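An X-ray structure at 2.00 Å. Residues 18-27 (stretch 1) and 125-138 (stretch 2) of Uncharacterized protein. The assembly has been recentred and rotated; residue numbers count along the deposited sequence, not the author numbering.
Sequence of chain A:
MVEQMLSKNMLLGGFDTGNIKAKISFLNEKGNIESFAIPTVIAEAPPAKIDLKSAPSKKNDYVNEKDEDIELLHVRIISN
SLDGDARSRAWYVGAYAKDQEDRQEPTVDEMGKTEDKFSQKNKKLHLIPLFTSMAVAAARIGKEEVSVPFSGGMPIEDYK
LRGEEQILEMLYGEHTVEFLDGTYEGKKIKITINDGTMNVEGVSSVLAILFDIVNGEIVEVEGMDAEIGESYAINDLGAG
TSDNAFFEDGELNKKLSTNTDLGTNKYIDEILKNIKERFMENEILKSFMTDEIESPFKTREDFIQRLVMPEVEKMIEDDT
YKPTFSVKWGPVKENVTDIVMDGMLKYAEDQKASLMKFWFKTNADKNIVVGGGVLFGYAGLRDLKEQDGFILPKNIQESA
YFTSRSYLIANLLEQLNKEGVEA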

# COMPACT_ATOMS: atom_id res chain seq x y z
N GLY A 18 -8.96 -1.07 -3.19
CA GLY A 18 -9.32 -1.76 -1.96
C GLY A 18 -10.48 -1.10 -1.21
O GLY A 18 -10.89 0.01 -1.53
N ASN A 19 -10.99 -1.79 -0.19
CA ASN A 19 -12.08 -1.24 0.62
C ASN A 19 -11.64 -0.16 1.59
O ASN A 19 -12.43 0.67 2.02
CB ASN A 19 -12.77 -2.36 1.39
CG ASN A 19 -13.59 -3.25 0.51
OD1 ASN A 19 -14.50 -2.79 -0.18
ND2 ASN A 19 -13.27 -4.54 0.52
N ILE A 20 -10.37 -0.20 1.97
CA ILE A 20 -9.85 0.76 2.93
C ILE A 20 -9.13 1.88 2.20
O ILE A 20 -9.20 3.04 2.59
CB ILE A 20 -8.88 0.10 3.94
CG1 ILE A 20 -9.54 -1.08 4.64
CG2 ILE A 20 -8.39 1.12 4.98
CD1 ILE A 20 -10.78 -0.70 5.41
N LYS A 21 -8.45 1.52 1.12
CA LYS A 21 -7.56 2.44 0.43
C LYS A 21 -7.66 2.32 -1.08
O LYS A 21 -7.90 1.25 -1.62
CB LYS A 21 -6.09 2.21 0.86
CG LYS A 21 -5.77 2.57 2.29
CD LYS A 21 -4.28 2.42 2.57
CE LYS A 21 -3.97 2.59 4.05
NZ LYS A 21 -2.58 2.13 4.38
N ALA A 22 -7.49 3.44 -1.76
CA ALA A 22 -7.25 3.43 -3.18
C ALA A 22 -5.74 3.51 -3.33
O ALA A 22 -5.13 4.44 -2.81
CB ALA A 22 -7.94 4.60 -3.87
N LYS A 23 -5.13 2.55 -3.98
CA LYS A 23 -3.68 2.64 -4.18
C LYS A 23 -3.37 2.79 -5.65
O LYS A 23 -4.09 2.26 -6.49
CB LYS A 23 -2.96 1.42 -3.60
CG LYS A 23 -3.07 1.32 -2.10
CD LYS A 23 -2.42 0.06 -1.58
CE LYS A 23 -2.04 0.21 -0.10
NZ LYS A 23 -1.33 -0.98 0.42
N ILE A 24 -2.32 3.53 -5.96
CA ILE A 24 -1.85 3.67 -7.33
C ILE A 24 -0.34 3.47 -7.38
O ILE A 24 0.38 3.88 -6.47
CB ILE A 24 -2.21 5.05 -7.92
CG1 ILE A 24 -1.76 5.18 -9.37
CG2 ILE A 24 -1.56 6.18 -7.12
CD1 ILE A 24 -2.15 6.57 -10.01
N SER A 25 0.13 2.82 -8.44
CA SER A 25 1.53 2.84 -8.79
C SER A 25 1.65 3.34 -10.23
O SER A 25 0.94 2.86 -11.11
CB SER A 25 2.15 1.44 -8.65
OG SER A 25 2.30 1.09 -7.29
N PHE A 26 2.52 4.31 -10.49
CA PHE A 26 2.64 4.80 -11.86
C PHE A 26 4.08 5.10 -12.20
O PHE A 26 4.95 5.13 -11.33
CB PHE A 26 1.78 6.06 -12.08
CG PHE A 26 2.22 7.25 -11.27
CD1 PHE A 26 2.96 8.27 -11.85
CD2 PHE A 26 1.89 7.35 -9.93
CE1 PHE A 26 3.37 9.38 -11.10
CE2 PHE A 26 2.30 8.45 -9.17
CZ PHE A 26 3.03 9.46 -9.76
N LEU A 27 4.36 5.31 -13.48
CA LEU A 27 5.70 5.69 -13.89
C LEU A 27 5.80 7.21 -13.93
O LEU A 27 5.01 7.88 -14.59
CB LEU A 27 6.07 5.07 -15.23
CG LEU A 27 6.15 3.54 -15.17
CD1 LEU A 27 6.46 2.94 -16.55
CD2 LEU A 27 7.22 3.10 -14.14
N LEU A 125 -18.24 5.75 -3.83
CA LEU A 125 -17.22 5.60 -2.77
C LEU A 125 -15.85 5.23 -3.34
O LEU A 125 -14.81 5.62 -2.80
CB LEU A 125 -17.61 4.53 -1.75
CG LEU A 125 -18.91 4.66 -0.97
CD1 LEU A 125 -19.13 3.42 -0.09
CD2 LEU A 125 -18.89 5.93 -0.12
N HIS A 126 -15.85 4.44 -4.41
CA HIS A 126 -14.61 3.88 -4.95
C HIS A 126 -14.15 4.60 -6.20
O HIS A 126 -12.95 4.70 -6.44
CB HIS A 126 -14.79 2.37 -5.20
CG HIS A 126 -15.08 1.61 -3.94
ND1 HIS A 126 -14.10 1.27 -3.04
CD2 HIS A 126 -16.25 1.19 -3.41
CE1 HIS A 126 -14.65 0.64 -2.01
NE2 HIS A 126 -15.95 0.58 -2.20
N LEU A 127 -15.09 5.12 -6.99
CA LEU A 127 -14.70 5.86 -8.20
C LEU A 127 -14.04 7.21 -7.88
O LEU A 127 -13.04 7.60 -8.51
CB LEU A 127 -15.90 6.09 -9.11
CG LEU A 127 -16.44 4.84 -9.78
CD1 LEU A 127 -17.75 5.15 -10.50
CD2 LEU A 127 -15.42 4.24 -10.74
N ILE A 128 -14.59 7.92 -6.90
CA ILE A 128 -14.07 9.24 -6.59
C ILE A 128 -12.60 9.17 -6.13
O ILE A 128 -11.77 9.91 -6.66
CB ILE A 128 -14.97 9.96 -5.56
CG1 ILE A 128 -16.27 10.40 -6.26
CG2 ILE A 128 -14.23 11.15 -4.96
CD1 ILE A 128 -17.36 10.97 -5.35
N PRO A 129 -12.25 8.26 -5.20
CA PRO A 129 -10.82 8.16 -4.88
C PRO A 129 -9.97 7.63 -6.04
O PRO A 129 -8.82 8.06 -6.17
CB PRO A 129 -10.79 7.19 -3.71
CG PRO A 129 -12.15 7.37 -3.07
CD PRO A 129 -13.07 7.51 -4.24
N LEU A 130 -10.52 6.75 -6.86
CA LEU A 130 -9.76 6.25 -8.02
C LEU A 130 -9.44 7.39 -8.99
O LEU A 130 -8.28 7.58 -9.36
CB LEU A 130 -10.54 5.14 -8.73
CG LEU A 130 -10.13 4.80 -10.17
CD1 LEU A 130 -8.83 3.96 -10.19
CD2 LEU A 130 -11.23 4.08 -10.91
N PHE A 131 -10.45 8.15 -9.40
CA PHE A 131 -10.23 9.25 -10.34
C PHE A 131 -9.32 10.31 -9.74
O PHE A 131 -8.49 10.89 -10.43
CB PHE A 131 -11.55 9.89 -10.77
CG PHE A 131 -12.37 9.02 -11.68
CD1 PHE A 131 -11.76 8.17 -12.58
CD2 PHE A 131 -13.75 9.04 -11.62
CE1 PHE A 131 -12.53 7.36 -13.42
CE2 PHE A 131 -14.52 8.24 -12.45
CZ PHE A 131 -13.91 7.40 -13.35
N THR A 132 -9.49 10.54 -8.45
CA THR A 132 -8.66 11.50 -7.75
C THR A 132 -7.21 11.05 -7.75
O THR A 132 -6.30 11.87 -7.94
CB THR A 132 -9.14 11.72 -6.30
OG1 THR A 132 -10.47 12.26 -6.33
CG2 THR A 132 -8.23 12.68 -5.55
N SER A 133 -6.98 9.75 -7.57
CA SER A 133 -5.60 9.24 -7.56
C SER A 133 -4.96 9.44 -8.94
O SER A 133 -3.79 9.86 -9.03
CB SER A 133 -5.56 7.76 -7.14
OG SER A 133 -5.95 6.90 -8.20
N MET A 134 -5.72 9.17 -9.99
CA MET A 134 -5.27 9.44 -11.36
C MET A 134 -4.91 10.91 -11.57
O MET A 134 -3.92 11.23 -12.23
CB MET A 134 -6.36 9.08 -12.38
CG MET A 134 -6.64 7.61 -12.56
SD MET A 134 -8.01 7.35 -13.72
CE MET A 134 -8.01 5.54 -13.74
N ALA A 135 -5.74 11.80 -11.04
CA ALA A 135 -5.54 13.25 -11.20
C ALA A 135 -4.31 13.74 -10.47
O ALA A 135 -3.59 14.61 -10.98
CB ALA A 135 -6.77 14.04 -10.71
N VAL A 136 -4.07 13.21 -9.28
CA VAL A 136 -2.88 13.60 -8.52
C VAL A 136 -1.60 13.16 -9.24
O VAL A 136 -0.65 13.94 -9.34
CB VAL A 136 -2.90 13.02 -7.09
CG1 VAL A 136 -1.59 13.37 -6.34
CG2 VAL A 136 -4.10 13.56 -6.32
N ALA A 137 -1.57 11.93 -9.75
CA ALA A 137 -0.40 11.47 -10.50
C ALA A 137 -0.19 12.29 -11.76
O ALA A 137 0.95 12.58 -12.15
CB ALA A 137 -0.55 10.01 -10.87
N ALA A 138 -1.30 12.64 -12.41
CA ALA A 138 -1.19 13.42 -13.64
C ALA A 138 -0.63 14.80 -13.31
O ALA A 138 0.24 15.32 -14.01
CB ALA A 138 -2.54 13.51 -14.35
O HOH W 1 -11.63 1.95 -3.19
O HOH W 2 -6.15 3.87 -7.50

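This is a small, mostly apolar packing of a β-strand against a helix, with no direct hydrogen bond between the two stretches and two water molecules bridging their polar groups. The strand, residues 21-27, and the helix run in roughly the same direction, their axes inclined by 29° and 8.3 Å apart at closest approach; together the stretches bury 367 Å². Because side chains alternate along a strand, Ala22, Ile24 and Phe26 point toward the helix, whereas the CA-to-CB bonds of Lys21 and Lys23 point away, and no side-chain atom of either comes within 7.7 Å of the helix. The helix answers with Pro129, Ser133 and Ala137, spaced four residues apart and so aligned along one face.

At the first level the methyl of Ala22 meets the proline ring, CB of Ala22 lying 3.9 Å from CB of Pro129. The small side chain suits a place where the backbones come close: the CA atoms of Ala22 and Leu130 are 6.1 Å apart. Proline has no amide hydrogen to give to the preceding turn, and the helix kinks here, but its ring offers an apolar surface to the strand.

Ile24 reaches further. With both chi angles t, its extended side chain places Ile24 CD1 3.8 Å from Ser133 O and 3.9 Å from Ala137 CB. Ser133 is compact enough to sit beneath the strand, and its hydroxyl does not go unsatisfied: in the p rotamer, Ser133 OG donates to Leu130 O at 2.7 Å, within its own helix. Ser133 OG also accepts a hydrogen bond from water 2 at 3.1 Å, and that water also donates to Lys23 O at 2.8 Å, so a strand carbonyl is linked to the helix through solvent.

Ala137 closes the apolar row. Ala137 CB lies over the face of the Phe26 ring, 3.6 Å from the centroid and only 9° off the ring normal, a CH-π contact. A methyl fits well here, since it can approach the flat ring closely while also touching Ile24.

At the other end the contact turns polar. The CA-to-CB bond of His126 points sideways, but the end of its side chain comes nearer the loop before the strand. Gly18 O lies near the plane of the imidazole, 3.8 Å from His126 ND1, and water 1 sits beside the pair and bridges them, donating to Gly18 O at 2.7 Å and hydrogen-bonding with His126 ND1 at 2.6 Å. Histidine thus supplies a polar ring atom where the loop presents a carbonyl.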